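Local coordinates for protein transcriptional activator, putative (Pyrococcus furiosus, PDB 1RTW) that is a putative transcriptional activator of the TENA/THI-4/PQQC family, an all-helical protein with a haem-oxygenase-like helical bundle, at residues B[37-42]-B[134-139]; B[80-85]-B[153-158]. All blocks are in the same frame, centred on the assembly; numbering follows the deposited sequence.

Interaction 1 of 2, residues B[37-42]-B[134-139]; sequences EKWLVN and EAWKWV
W39 and W136 meet by their indole rings alone, in a buried aromatic contact that joins helix 33-60 to helix 118-142 inside the helical bundle. Their CA atoms are 14.0 Å apart, so the two indoles span the gap. Both CB atoms point toward the opposite helix. The touch is narrow: W39 CZ2 approaches W136 CZ2 at 3.9 Å, and W39 CH2 lies a little farther off. The six-membered rings have their centroids 5.8 Å apart and their planes at 55°, an oblique pairing that is neither a stack nor edge-to-face. With CB of W39 already directed at helix 118-142, CG anti to the backbone N (chi1 169°) carries the indole out to W136. NE1 of this buried residue hydrogen-bonds the hydroxyl of Y132, whose ring also meets W136 edge-to-face, so one tyrosine touches both partners. W156 of helix 150-157 packs against both indoles. Each helix also has polar contacts of its own. N42 ND2 donates a nearly straight bond (175°) to K38 O at 2.8 Å, while the backbone N of N42 reaches the same oxygen from the opposite face of the carbonyl plane. K137 NZ meets E134 OE2 in a 3.0 Å salt bridge, from above the carboxylate plane; K130 is a second cation there. W39, W136, Y132 and W156 thus form an aromatic cluster in the interior of a haem-oxygenase-like helical bundle.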
loop_
_atom_site.group_PDB
_atom_site.type_symbol
_atom_site.label_atom_id
_atom_site.label_comp_id
_atom_site.label_asym_id
_atom_site.label_seq_id
_atom_site.Cartn_x
_atom_site.Cartn_y
_atom_site.Cartn_z
ATOM N N GLU B 37 -26.883 -11.506 18.243
ATOM C CA GLU B 37 -27.035 -10.357 17.360
ATOM C C GLU B 37 -25.792 -9.480 17.363
ATOM O O GLU B 37 -25.317 -9.064 16.305
ATOM C CB GLU B 37 -28.267 -9.534 17.731
ATOM C CG GLU B 37 -28.421 -8.270 16.892
ATOM C CD GLU B 37 -29.799 -7.605 17.012
ATOM O OE1 GLU B 37 -30.810 -8.313 17.238
ATOM O OE2 GLU B 37 -29.868 -6.368 16.844
ATOM N N LYS B 38 -25.261 -9.213 18.550
ATOM C CA LYS B 38 -24.069 -8.390 18.684
ATOM C C LYS B 38 -22.883 -9.062 17.988
ATOM O O LYS B 38 -22.103 -8.400 17.307
ATOM C CB LYS B 38 -23.765 -8.129 20.166
ATOM C CG LYS B 38 -22.655 -7.121 20.401
ATOM C CD LYS B 38 -22.725 -6.544 21.798
ATOM C CE LYS B 38 -23.956 -5.667 21.978
ATOM N NZ LYS B 38 -23.921 -4.493 21.056
ATOM N N TRP B 39 -22.761 -10.378 18.138
ATOM C CA TRP B 39 -21.678 -11.101 17.489
ATOM C C TRP B 39 -21.827 -11.019 15.975
ATOM O O TRP B 39 -20.849 -10.827 15.266
ATOM C CB TRP B 39 -21.633 -12.575 17.918
ATOM C CG TRP B 39 -20.695 -13.383 17.045
ATOM C CD1 TRP B 39 -19.335 -13.464 17.159
ATOM C CD2 TRP B 39 -21.042 -14.128 15.867
ATOM N NE1 TRP B 39 -18.816 -14.198 16.122
ATOM C CE2 TRP B 39 -19.839 -14.617 15.314
ATOM C CE3 TRP B 39 -22.254 -14.422 15.223
ATOM C CZ2 TRP B 39 -19.811 -15.386 14.136
ATOM C CZ3 TRP B 39 -22.224 -15.187 14.050
ATOM C CH2 TRP B 39 -21.011 -15.660 13.522
ATOM N N LEU B 40 -23.062 -11.162 15.499
ATOM C CA LEU B 40 -23.379 -11.128 14.077
ATOM C C LEU B 40 -22.972 -9.809 13.422
ATOM O O LEU B 40 -22.233 -9.804 12.439
ATOM C CB LEU B 40 -24.879 -11.366 13.877
ATOM C CG LEU B 40 -25.365 -11.668 12.465
ATOM C CD1 LEU B 40 -25.057 -13.110 12.118
ATOM C CD2 LEU B 40 -26.846 -11.419 12.371
ATOM N N VAL B 41 -23.448 -8.697 13.974
ATOM C CA VAL B 41 -23.137 -7.360 13.460
ATOM C C VAL B 41 -21.628 -7.122 13.387
ATOM O O VAL B 41 -21.117 -6.592 12.405
ATOM C CB VAL B 41 -23.775 -6.268 14.360
ATOM C CG1 VAL B 41 -23.319 -4.894 13.953
ATOM C CG2 VAL B 41 -25.310 -6.347 14.291
ATOM N N ASN B 42 -20.913 -7.547 14.419
ATOM C CA ASN B 42 -19.476 -7.353 14.460
ATOM C C ASN B 42 -18.678 -8.321 13.602
ATOM O O ASN B 42 -17.669 -7.943 13.008
ATOM C CB ASN B 42 -18.980 -7.359 15.899
ATOM C CG ASN B 42 -19.355 -6.101 16.631
ATOM O OD1 ASN B 42 -18.606 -5.124 16.642
ATOM N ND2 ASN B 42 -20.529 -6.107 17.241
ATOM N N GLU B 134 -11.462 -24.605 14.235
ATOM C CA GLU B 134 -11.440 -25.311 15.515
ATOM C C GLU B 134 -12.616 -24.965 16.431
ATOM O O GLU B 134 -13.263 -25.861 16.980
ATOM C CB GLU B 134 -10.118 -25.053 16.243
ATOM C CG GLU B 134 -8.905 -25.678 15.565
ATOM C CD GLU B 134 -9.012 -27.185 15.426
ATOM O OE1 GLU B 134 -9.519 -27.842 16.359
ATOM O OE2 GLU B 134 -8.590 -27.718 14.380
ATOM N N ALA B 135 -12.910 -23.671 16.566
ATOM C CA ALA B 135 -14.000 -23.205 17.426
ATOM C C ALA B 135 -15.353 -23.756 17.018
ATOM O O ALA B 135 -16.091 -24.285 17.845
ATOM C CB ALA B 135 -14.042 -21.690 17.444
ATOM N N TRP B 136 -15.672 -23.632 15.737
ATOM C CA TRP B 136 -16.939 -24.115 15.229
ATOM C C TRP B 136 -16.971 -25.639 15.157
ATOM O O TRP B 136 -18.040 -26.244 15.193
ATOM C CB TRP B 136 -17.255 -23.447 13.892
ATOM C CG TRP B 136 -17.489 -21.981 14.088
ATOM C CD1 TRP B 136 -16.597 -20.965 13.862
ATOM C CD2 TRP B 136 -18.653 -21.369 14.654
ATOM N NE1 TRP B 136 -17.131 -19.769 14.259
ATOM C CE2 TRP B 136 -18.385 -19.983 14.745
ATOM C CE3 TRP B 136 -19.888 -21.856 15.089
ATOM C CZ2 TRP B 136 -19.317 -19.082 15.269
ATOM C CZ3 TRP B 136 -20.810 -20.956 15.610
ATOM C CH2 TRP B 136 -20.520 -19.584 15.689
ATOM N N LYS B 137 -15.796 -26.257 15.105
ATOM C CA LYS B 137 -15.716 -27.713 15.080
ATOM C C LYS B 137 -16.079 -28.172 16.495
ATOM O O LYS B 137 -16.825 -29.136 16.673
ATOM C CB LYS B 137 -14.305 -28.171 14.706
ATOM C CG LYS B 137 -14.238 -29.584 14.152
ATOM C CD LYS B 137 -12.918 -29.855 13.440
ATOM C CE LYS B 137 -11.722 -29.721 14.374
ATOM N NZ LYS B 137 -10.433 -29.968 13.668
ATOM N N TRP B 138 -15.585 -27.437 17.492
ATOM C CA TRP B 138 -15.879 -27.742 18.882
ATOM C C TRP B 138 -17.384 -27.656 19.092
ATOM O O TRP B 138 -17.982 -28.517 19.735
ATOM C CB TRP B 138 -15.188 -26.755 19.822
ATOM C CG TRP B 138 -15.357 -27.123 21.281
ATOM C CD1 TRP B 138 -14.504 -27.867 22.039
ATOM C CD2 TRP B 138 -16.468 -26.801 22.132
ATOM N NE1 TRP B 138 -15.012 -28.038 23.304
ATOM C CE2 TRP B 138 -16.215 -27.395 23.387
ATOM C CE3 TRP B 138 -17.651 -26.076 21.951
ATOM C CZ2 TRP B 138 -17.105 -27.279 24.465
ATOM C CZ3 TRP B 138 -18.537 -25.962 23.024
ATOM C CH2 TRP B 138 -18.257 -26.566 24.265
ATOM N N VAL B 139 -17.987 -26.601 18.555
ATOM C CA VAL B 139 -19.420 -26.403 18.679
ATOM C C VAL B 139 -20.212 -27.551 18.052
ATOM O O VAL B 139 -21.148 -28.059 18.663
ATOM C CB VAL B 139 -19.854 -25.055 18.075
ATOM C CG1 VAL B 139 -21.363 -24.957 18.037
ATOM C CG2 VAL B 139 -19.295 -23.913 18.905
#

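Interaction 2 of 2, residues B[80-85]-B[153-158]; sequences LEMFEK and INHWSS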
loop_
_atom_site.group_PDB
_atom_site.type_symbol
_atom_site.label_atom_id
_atom_site.label_comp_id
_atom_site.label_asym_id
_atom_site.label_seq_id
_atom_site.Cartn_x
_atom_site.Cartn_y
_atom_site.Cartn_z
ATOM N N LEU B 80 -20.637 -13.442 3.144
ATOM C CA LEU B 80 -21.404 -12.201 3.229
ATOM C C LEU B 80 -22.881 -12.487 3.057
ATOM O O LEU B 80 -23.698 -11.986 3.826
ATOM C CB LEU B 80 -20.968 -11.196 2.164
ATOM C CG LEU B 80 -19.544 -10.673 2.307
ATOM C CD1 LEU B 80 -19.251 -9.691 1.186
ATOM C CD2 LEU B 80 -19.361 -10.030 3.679
ATOM N N GLU B 81 -23.216 -13.284 2.041
ATOM C CA GLU B 81 -24.599 -13.656 1.762
ATOM C C GLU B 81 -25.159 -14.428 2.957
ATOM O O GLU B 81 -26.304 -14.236 3.350
ATOM C CB GLU B 81 -24.679 -14.532 0.503
ATOM C CG GLU B 81 -24.001 -13.937 -0.734
ATOM C CD GLU B 81 -23.910 -14.913 -1.907
ATOM O OE1 GLU B 81 -23.713 -14.446 -3.052
ATOM O OE2 GLU B 81 -24.023 -16.142 -1.691
HETATM N N MSE B 82 -24.333 -15.287 3.545
HETATM C CA MSE B 82 -24.749 -16.074 4.701
HETATM C C MSE B 82 -25.153 -15.167 5.869
HETATM O O MSE B 82 -26.148 -15.425 6.553
HETATM C CB MSE B 82 -23.626 -17.028 5.108
HETATM C CG MSE B 82 -23.880 -17.767 6.401
HETATM SE SE MSE B 82 -22.505 -19.035 6.827
HETATM C CE MSE B 82 -21.101 -17.819 7.338
ATOM N N PHE B 83 -24.388 -14.098 6.084
ATOM C CA PHE B 83 -24.686 -13.157 7.157
ATOM C C PHE B 83 -25.937 -12.358 6.809
ATOM O O PHE B 83 -26.793 -12.133 7.656
ATOM C CB PHE B 83 -23.519 -12.187 7.382
ATOM C CG PHE B 83 -22.462 -12.698 8.314
ATOM C CD1 PHE B 83 -22.395 -12.232 9.623
ATOM C CD2 PHE B 83 -21.509 -13.617 7.884
ATOM C CE1 PHE B 83 -21.397 -12.673 10.493
ATOM C CE2 PHE B 83 -20.506 -14.064 8.747
ATOM C CZ PHE B 83 -20.453 -13.586 10.060
ATOM N N GLU B 84 -26.034 -11.937 5.554
ATOM C CA GLU B 84 -27.169 -11.149 5.087
ATOM C C GLU B 84 -28.504 -11.888 5.117
ATOM O O GLU B 84 -29.524 -11.298 5.467
ATOM C CB GLU B 84 -26.882 -10.614 3.687
ATOM C CG GLU B 84 -25.768 -9.579 3.665
ATOM C CD GLU B 84 -25.011 -9.529 2.348
ATOM O OE1 GLU B 84 -25.366 -10.268 1.398
ATOM O OE2 GLU B 84 -24.042 -8.747 2.272
ATOM N N LYS B 85 -28.491 -13.169 4.752
ATOM C CA LYS B 85 -29.702 -13.991 4.748
ATOM C C LYS B 85 -30.193 -14.060 6.190
ATOM O O LYS B 85 -31.272 -13.555 6.519
ATOM C CB LYS B 85 -29.395 -15.411 4.245
ATOM C CG LYS B 85 -30.566 -16.107 3.549
ATOM C CD LYS B 85 -30.404 -17.624 3.554
ATOM C CE LYS B 85 -30.600 -18.175 4.964
ATOM N NZ LYS B 85 -30.185 -19.597 5.127
ATOM N N ILE B 153 -22.588 -22.886 12.091
ATOM C CA ILE B 153 -21.883 -24.004 12.686
ATOM C C ILE B 153 -21.380 -24.940 11.594
ATOM O O ILE B 153 -20.231 -25.372 11.625
ATOM C CB ILE B 153 -22.788 -24.790 13.640
ATOM C CG1 ILE B 153 -23.345 -23.859 14.705
ATOM C CG2 ILE B 153 -21.997 -25.897 14.321
ATOM C CD1 ILE B 153 -24.375 -24.506 15.584
ATOM N N ASN B 154 -22.248 -25.229 10.627
ATOM C CA ASN B 154 -21.912 -26.112 9.517
ATOM C C ASN B 154 -20.864 -25.538 8.580
ATOM O O ASN B 154 -19.935 -26.238 8.202
ATOM C CB ASN B 154 -23.160 -26.474 8.698
ATOM C CG ASN B 154 -24.070 -27.466 9.414
ATOM O OD1 ASN B 154 -23.624 -28.243 10.271
ATOM N ND2 ASN B 154 -25.356 -27.444 9.062
ATOM N N HIS B 155 -21.011 -24.272 8.198
ATOM C CA HIS B 155 -20.054 -23.672 7.281
ATOM C C HIS B 155 -18.607 -23.698 7.779
ATOM O O HIS B 155 -17.722 -24.169 7.072
ATOM C CB HIS B 155 -20.451 -22.238 6.902
ATOM C CG HIS B 155 -19.423 -21.548 6.052
ATOM N ND1 HIS B 155 -18.633 -20.527 6.533
ATOM C CD2 HIS B 155 -18.984 -21.812 4.804
ATOM C CE1 HIS B 155 -17.741 -20.201 5.615
ATOM N NE2 HIS B 155 -17.928 -20.963 4.557
ATOM N N TRP B 156 -18.376 -23.249 9.009
ATOM C CA TRP B 156 -17.017 -23.220 9.532
ATOM C C TRP B 156 -16.446 -24.547 10.026
ATOM O O TRP B 156 -15.231 -24.669 10.221
ATOM C CB TRP B 156 -16.874 -22.131 10.588
ATOM C CG TRP B 156 -16.838 -20.773 9.984
ATOM C CD1 TRP B 156 -15.996 -20.336 8.999
ATOM C CD2 TRP B 156 -17.659 -19.665 10.326
ATOM N NE1 TRP B 156 -16.245 -19.020 8.707
ATOM C CE2 TRP B 156 -17.276 -18.580 9.511
ATOM C CE3 TRP B 156 -18.700 -19.475 11.243
ATOM C CZ2 TRP B 156 -17.872 -17.327 9.589
ATOM C CZ3 TRP B 156 -19.295 -18.236 11.326
ATOM C CH2 TRP B 156 -18.886 -17.175 10.499
ATOM N N SER B 157 -17.318 -25.534 10.215
ATOM C CA SER B 157 -16.895 -26.856 10.667
ATOM C C SER B 157 -16.943 -27.880 9.531
ATOM O O SER B 157 -16.477 -29.009 9.690
ATOM C CB SER B 157 -17.777 -27.335 11.825
ATOM O OG SER B 157 -19.103 -27.593 11.391
ATOM N N SER B 158 -17.481 -27.476 8.382
ATOM C CA SER B 158 -17.605 -28.371 7.229
ATOM C C SER B 158 -16.277 -28.921 6.712
ATOM O O SER B 158 -15.214 -28.346 6.944
ATOM C CB SER B 158 -18.342 -27.674 6.080
ATOM O OG SER B 158 -17.531 -26.686 5.459
#
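M82, present as selenomethionine, extends from helix 66-89 toward H155 and W156 of the short helix 150-157, within the helical bundle of the TENA/THI-4/PQQC family. The local axes pass 12.3 Å apart and run nearly antiparallel, at 166°. From CB, which points toward the other helix, the chain continues extended through CG and carries the selenium across the gap. There SE rests 3.8 Å from H155 CB and lies obliquely to the imidazole, in a selenium-aromatic contact. A bend at the last torsion (chi3 73°) then turns CE over the indole, where it also meets the imidazole. This methyl touches H155 ND1 at 3.8 Å and lies over one face of W156, toward the rim of the ring, in a CH-pi contact, 4.2 Å from the centroid of the six-membered ring and 24° off its normal. H155 ND1 sits above the same face, so methyl and imidazole share it. F83 meets the same tryptophan from the side of its rim: its CZ is 3.9 Å from W156 CH2 and lies in the indole plane, the two side chains crossing at about a right angle. W156 NE1 is satisfied by E79, and a bound phosphate ion lies about 4 Å from this side chain. The helix ends at S157, and S158 is the N-cap of helix 159-176: its OG bonds F161 N and also, at 3.0 Å, H155 O.

From the N terminus the chain passes 37-42, 80-85, 134-139 and 153-158 in that order, so the two contacts cross rather than nest. Interaction 1 closes a loop with 91 residues between its segments, on helix 33-60 and helix 118-142; interaction 2 closes one with 67 between its segments, on helix 66-89 and helix 150-157. Two pairs of consecutive helices are thereby laced together, each contact taking one helix from each pair. The contacts also touch directly, with centres about 10 Å apart: W136 NE1 packs 3.4 Å from W156 CE3, and L40 O lies 3.6 Å from F83 CE1. Together they form a largely aromatic patch running from the buried W39-W136 pair to the partly exposed M82 and H155.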